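Local coordinates for monosaccharide-transporting ATPase (Actinobacillus succinogenes, PDB 5DTE), which probably serves as the periplasmic sugar-binding component of an ABC transporter, and holds beta-D-allopyranose in its pocket, at residues N138-E151 with Q173-Y185. Sequence-based numbering, arbitrary orientation.
With ALL (beta-D-allopyranose), chain E.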
loop_
_atom_site.group_PDB
_atom_site.type_symbol
_atom_site.label_atom_id
_atom_site.label_comp_id
_atom_site.label_asym_id
_atom_site.label_seq_id
_atom_site.Cartn_x
_atom_site.Cartn_y
_atom_site.Cartn_z
ATOM N N ASN A 138 6.763 4.430 2.134
ATOM C CA ASN A 138 6.614 3.761 0.846
ATOM C C ASN A 138 7.774 4.125 -0.066
ATOM O O ASN A 138 8.127 3.367 -0.967
ATOM C CB ASN A 138 5.270 4.097 0.195
ATOM C CG ASN A 138 4.081 3.517 0.959
ATOM O OD1 ASN A 138 4.055 2.335 1.297
ATOM N ND2 ASN A 138 3.100 4.354 1.240
ATOM N N PHE A 139 8.394 5.271 0.192
ATOM C CA PHE A 139 9.581 5.677 -0.564
ATOM C C PHE A 139 10.701 4.704 -0.303
ATOM O O PHE A 139 11.293 4.143 -1.238
ATOM C CB PHE A 139 10.024 7.088 -0.186
ATOM C CG PHE A 139 11.275 7.550 -0.882
ATOM C CD1 PHE A 139 11.201 8.212 -2.102
ATOM C CD2 PHE A 139 12.525 7.361 -0.292
ATOM C CE1 PHE A 139 12.352 8.664 -2.730
ATOM C CE2 PHE A 139 13.685 7.813 -0.906
ATOM C CZ PHE A 139 13.605 8.457 -2.131
ATOM N N ASN A 140 10.976 4.528 0.987
ATOM C CA ASN A 140 11.956 3.572 1.463
ATOM C C ASN A 140 11.645 2.128 1.020
ATOM O O ASN A 140 12.546 1.389 0.579
ATOM C CB ASN A 140 12.035 3.660 2.979
ATOM C CG ASN A 140 13.399 3.322 3.501
ATOM O OD1 ASN A 140 13.557 2.380 4.285
ATOM N ND2 ASN A 140 14.410 4.083 3.059
ATOM N N GLY A 141 10.371 1.744 1.134
ATOM C CA GLY A 141 9.918 0.433 0.719
ATOM C C GLY A 141 10.277 0.137 -0.721
ATOM O O GLY A 141 10.805 -0.937 -1.012
ATOM N N GLY A 142 9.995 1.093 -1.614
ATOM C CA GLY A 142 10.359 0.986 -3.018
ATOM C C GLY A 142 11.870 1.017 -3.261
ATOM O O GLY A 142 12.409 0.242 -4.067
ATOM N N TYR A 143 12.563 1.921 -2.578
ATOM C CA TYR A 143 14.013 1.927 -2.627
ATOM C C TYR A 143 14.551 0.556 -2.257
ATOM O O TYR A 143 15.306 -0.041 -3.010
ATOM C CB TYR A 143 14.590 2.981 -1.688
ATOM C CG TYR A 143 16.112 2.974 -1.609
ATOM C CD1 TYR A 143 16.883 3.630 -2.570
ATOM C CD2 TYR A 143 16.778 2.314 -0.570
ATOM C CE1 TYR A 143 18.261 3.630 -2.502
ATOM C CE2 TYR A 143 18.165 2.311 -0.497
ATOM C CZ TYR A 143 18.898 2.971 -1.463
ATOM O OH TYR A 143 20.275 2.973 -1.393
ATOM N N LEU A 144 14.154 0.049 -1.099
ATOM C CA LEU A 144 14.587 -1.284 -0.702
ATOM C C LEU A 144 14.199 -2.344 -1.741
ATOM O O LEU A 144 14.965 -3.258 -1.988
ATOM C CB LEU A 144 14.011 -1.656 0.667
ATOM C CG LEU A 144 14.651 -1.082 1.939
ATOM C CD1 LEU A 144 13.666 -1.114 3.115
ATOM C CD2 LEU A 144 15.916 -1.840 2.297
ATOM N N GLU A 145 13.022 -2.209 -2.352
ATOM C CA GLU A 145 12.512 -3.213 -3.284
ATOM C C GLU A 145 13.208 -3.133 -4.634
ATOM O O GLU A 145 13.478 -4.156 -5.262
ATOM C CB GLU A 145 10.992 -3.063 -3.483
ATOM C CG GLU A 145 10.405 -3.965 -4.603
ATOM C CD GLU A 145 9.008 -3.553 -5.076
ATOM O OE1 GLU A 145 8.210 -2.999 -4.289
ATOM O OE2 GLU A 145 8.695 -3.799 -6.252
ATOM N N ALA A 146 13.483 -1.921 -5.100
ATOM C CA ALA A 146 14.170 -1.770 -6.378
ATOM C C ALA A 146 15.601 -2.264 -6.242
ATOM O O ALA A 146 16.121 -2.983 -7.095
ATOM C CB ALA A 146 14.143 -0.324 -6.835
ATOM N N LYS A 147 16.210 -1.887 -5.128
ATOM C CA LYS A 147 17.604 -2.183 -4.859
ATOM C C LYS A 147 17.855 -3.673 -4.896
ATOM O O LYS A 147 18.900 -4.112 -5.371
ATOM C CB LYS A 147 18.029 -1.607 -3.506
ATOM C CG LYS A 147 19.526 -1.393 -3.386
ATOM C CD LYS A 147 19.862 -0.356 -2.328
ATOM C CE LYS A 147 21.364 -0.243 -2.138
ATOM N NZ LYS A 147 22.085 -0.439 -3.426
ATOM N N ASN A 148 16.888 -4.445 -4.418
ATOM C CA ASN A 148 17.016 -5.892 -4.348
ATOM C C ASN A 148 16.976 -6.530 -5.737
ATOM O O ASN A 148 17.742 -7.447 -6.039
ATOM C CB ASN A 148 15.914 -6.456 -3.458
ATOM C CG ASN A 148 16.088 -7.931 -3.164
ATOM O OD1 ASN A 148 15.459 -8.781 -3.799
ATOM N ND2 ASN A 148 16.930 -8.245 -2.180
ATOM N N LEU A 149 16.087 -6.020 -6.583
ATOM C CA LEU A 149 15.950 -6.472 -7.964
ATOM C C LEU A 149 17.125 -6.014 -8.832
ATOM O O LEU A 149 17.550 -6.735 -9.739
ATOM C CB LEU A 149 14.634 -5.952 -8.550
ATOM C CG LEU A 149 14.328 -6.135 -10.041
ATOM C CD1 LEU A 149 13.856 -7.559 -10.328
ATOM C CD2 LEU A 149 13.317 -5.085 -10.532
ATOM N N ALA A 150 17.628 -4.807 -8.565
ATOM C CA ALA A 150 18.802 -4.287 -9.273
ATOM C C ALA A 150 19.959 -5.238 -9.108
ATOM O O ALA A 150 20.570 -5.656 -10.086
ATOM C CB ALA A 150 19.179 -2.914 -8.769
ATOM N N GLU A 151 20.233 -5.591 -7.857
ATOM C CA GLU A 151 21.212 -6.617 -7.516
ATOM C C GLU A 151 20.900 -7.976 -8.150
ATOM O O GLU A 151 21.795 -8.634 -8.678
ATOM C CB GLU A 151 21.302 -6.751 -5.999
ATOM C CG GLU A 151 21.810 -5.484 -5.330
ATOM C CD GLU A 151 23.325 -5.368 -5.358
ATOM O OE1 GLU A 151 23.840 -4.288 -5.739
ATOM O OE2 GLU A 151 23.998 -6.357 -4.982
ATOM N N GLN A 173 5.331 7.624 -4.220
ATOM C CA GLN A 173 6.429 7.401 -3.262
ATOM C C GLN A 173 7.260 6.153 -3.607
ATOM O O GLN A 173 8.493 6.210 -3.637
ATOM C CB GLN A 173 5.901 7.276 -1.829
ATOM C CG GLN A 173 5.435 8.575 -1.181
ATOM C CD GLN A 173 6.489 9.673 -1.202
ATOM O OE1 GLN A 173 7.638 9.457 -0.819
ATOM N NE2 GLN A 173 6.097 10.862 -1.650
ATOM N N ARG A 174 6.591 5.033 -3.875
ATOM C CA ARG A 174 7.292 3.800 -4.233
ATOM C C ARG A 174 8.080 3.944 -5.548
ATOM O O ARG A 174 9.191 3.403 -5.683
ATOM C CB ARG A 174 6.298 2.630 -4.317
ATOM C CG ARG A 174 5.707 2.277 -2.964
ATOM C CD ARG A 174 4.461 1.438 -3.055
ATOM N NE ARG A 174 3.716 1.465 -1.798
ATOM C CZ ARG A 174 2.541 0.868 -1.614
ATOM N NH1 ARG A 174 1.993 0.174 -2.607
ATOM N NH2 ARG A 174 1.921 0.944 -0.438
ATOM N N LYS A 175 7.503 4.683 -6.498
ATOM C CA LYS A 175 8.168 5.025 -7.753
ATOM C C LYS A 175 9.449 5.829 -7.481
ATOM O O LYS A 175 10.547 5.411 -7.882
ATOM C CB LYS A 175 7.212 5.816 -8.660
ATOM C CG LYS A 175 7.778 6.276 -10.013
ATOM C CD LYS A 175 7.141 7.604 -10.480
ATOM C CE LYS A 175 6.655 7.516 -11.922
ATOM N NZ LYS A 175 7.670 6.886 -12.836
ATOM N N GLY A 176 9.306 6.972 -6.799
ATOM C CA GLY A 176 10.436 7.815 -6.451
ATOM C C GLY A 176 11.503 7.026 -5.713
ATOM O O GLY A 176 12.713 7.241 -5.915
ATOM N N GLY A 177 11.047 6.108 -4.859
ATOM C CA GLY A 177 11.930 5.166 -4.191
ATOM C C GLY A 177 12.696 4.274 -5.160
ATOM O O GLY A 177 13.913 4.139 -5.069
ATOM N N ALA A 178 11.976 3.664 -6.093
ATOM C CA ALA A 178 12.597 2.843 -7.120
ATOM C C ALA A 178 13.607 3.661 -7.938
ATOM O O ALA A 178 14.775 3.270 -8.061
ATOM C CB ALA A 178 11.538 2.241 -8.027
ATOM N N LEU A 179 13.149 4.793 -8.474
ATOM C CA LEU A 179 13.985 5.673 -9.291
ATOM C C LEU A 179 15.312 5.987 -8.609
ATOM O O LEU A 179 16.370 5.902 -9.236
ATOM C CB LEU A 179 13.249 6.982 -9.621
ATOM C CG LEU A 179 12.074 6.942 -10.619
ATOM C CD1 LEU A 179 11.589 8.343 -10.963
ATOM C CD2 LEU A 179 12.432 6.176 -11.893
ATOM N N LYS A 180 15.257 6.324 -7.325
ATOM C CA LYS A 180 16.475 6.648 -6.593
ATOM C C LYS A 180 17.449 5.479 -6.581
ATOM O O LYS A 180 18.658 5.660 -6.651
ATOM C CB LYS A 180 16.164 7.059 -5.154
ATOM C CG LYS A 180 17.419 7.434 -4.396
ATOM C CD LYS A 180 17.327 7.095 -2.933
ATOM C CE LYS A 180 18.634 7.391 -2.217
ATOM N NZ LYS A 180 18.393 7.944 -0.842
ATOM N N ALA A 181 16.906 4.273 -6.504
ATOM C CA ALA A 181 17.711 3.073 -6.388
ATOM C C ALA A 181 18.434 2.675 -7.689
ATOM O O ALA A 181 19.601 2.265 -7.642
ATOM C CB ALA A 181 16.845 1.941 -5.911
ATOM N N PHE A 182 17.760 2.764 -8.841
ATOM C CA PHE A 182 18.393 2.374 -10.110
ATOM C C PHE A 182 19.397 3.436 -10.504
ATOM O O PHE A 182 20.370 3.168 -11.220
ATOM C CB PHE A 182 17.368 2.175 -11.241
ATOM C CG PHE A 182 16.299 1.169 -10.921
ATOM C CD1 PHE A 182 16.614 -0.029 -10.307
ATOM C CD2 PHE A 182 14.975 1.438 -11.205
ATOM C CE1 PHE A 182 15.635 -0.937 -10.000
ATOM C CE2 PHE A 182 14.007 0.538 -10.889
ATOM C CZ PHE A 182 14.341 -0.655 -10.285
ATOM N N ALA A 183 19.154 4.654 -10.023
ATOM C CA ALA A 183 20.059 5.772 -10.259
ATOM C C ALA A 183 21.446 5.453 -9.704
ATOM O O ALA A 183 22.420 6.087 -10.085
ATOM C CB ALA A 183 19.506 7.052 -9.636
ATOM N N GLU A 184 21.526 4.458 -8.819
ATOM C CA GLU A 184 22.790 4.016 -8.235
ATOM C C GLU A 184 23.478 2.967 -9.107
ATOM O O GLU A 184 24.663 2.647 -8.910
ATOM C CB GLU A 184 22.571 3.458 -6.821
ATOM C CG GLU A 184 22.080 4.498 -5.826
ATOM C CD GLU A 184 21.950 3.955 -4.415
ATOM O OE1 GLU A 184 22.365 2.793 -4.189
ATOM O OE2 GLU A 184 21.431 4.697 -3.539
ATOM N N TYR A 185 22.734 2.443 -10.076
ATOM C CA TYR A 185 23.269 1.446 -10.996
ATOM C C TYR A 185 23.288 1.987 -12.418
ATOM O O TYR A 185 22.322 1.786 -13.164
ATOM C CB TYR A 185 22.445 0.158 -10.917
ATOM C CG TYR A 185 22.457 -0.462 -9.539
ATOM C CD1 TYR A 185 23.350 -1.484 -9.227
ATOM C CD2 TYR A 185 21.597 -0.008 -8.540
ATOM C CE1 TYR A 185 23.378 -2.052 -7.968
ATOM C CE2 TYR A 185 21.620 -0.567 -7.273
ATOM C CZ TYR A 185 22.518 -1.588 -6.996
ATOM O OH TYR A 185 22.552 -2.155 -5.747
HETATM C C1 ALL E . -1.928 1.155 -1.395
HETATM C C2 ALL E . -1.604 0.130 -0.326
HETATM C C3 ALL E . -1.481 -1.242 -0.875
HETATM C C4 ALL E . -2.605 -1.594 -1.799
HETATM C C5 ALL E . -2.654 -0.551 -2.902
HETATM C C6 ALL E . -3.602 -0.883 -4.007
HETATM O O1 ALL E . -2.267 2.367 -0.841
HETATM O O2 ALL E . -0.334 0.495 0.258
HETATM O O3 ALL E . -0.236 -1.330 -1.637
HETATM O O4 ALL E . -2.398 -2.903 -2.352
HETATM O O5 ALL E . -3.044 0.707 -2.280
HETATM O O6 ALL E . -4.928 -0.723 -3.548
#
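Gly142 and Gly177 let two helices meet almost backbone to backbone, a textbook case of small residues permitting close approach. The axes of 138-151 and 173-182 come within 6.6 Å and cross at -41°, and the CA atoms of Tyr143 and Gly177 lie 4.2 Å apart. CA-H...O contacts run both ways: Gly177 CA gives to Phe139 O, and Tyr143 CA to Gly177 O.

Apolar packing spreads from this crossing. Phe139, its CG anti to the backbone N (chi1 178°), fits as a knob among Gln173, Gly176, Gly177 and Lys180, with Gly177 CA over one ring face. Ala146 CB nestles against Ala178, Ala181 and Phe182, 3.5 Å from Phe182 CZ; farther along, Ala150 CB makes a CH-pi contact over a face of Tyr185.

Polar bonds close both ends. At the sugar end, Arg174 NH2 donates to Asn138 OD1 (3.1 Å), which lies in the guanidinium plane although the donor stands well above the amide plane. Arg174 NH1 reaches allose O3 at 2.9 Å; the bond from NH2 to Asn138 is consistent with a second-shell role, orienting the guanidinium. At the far end, Tyr143 OH donates to Glu184 OE2 (3.0 Å), and Lys147 NZ forms a salt bridge with Glu184 OE1, its hydrogen bond weak.

The two helices precede and follow strand 157-163 in sequence, an alpha-beta-alpha succession in one lobe of the periplasmic binding protein fold. Phe221 of strand 219-222 touches Ala146 and Ala178, while Ile188 and Ile190 of strand 188-195 meet Ala150 and Phe182, respectively, seating the pair on the four-stranded parallel sheet.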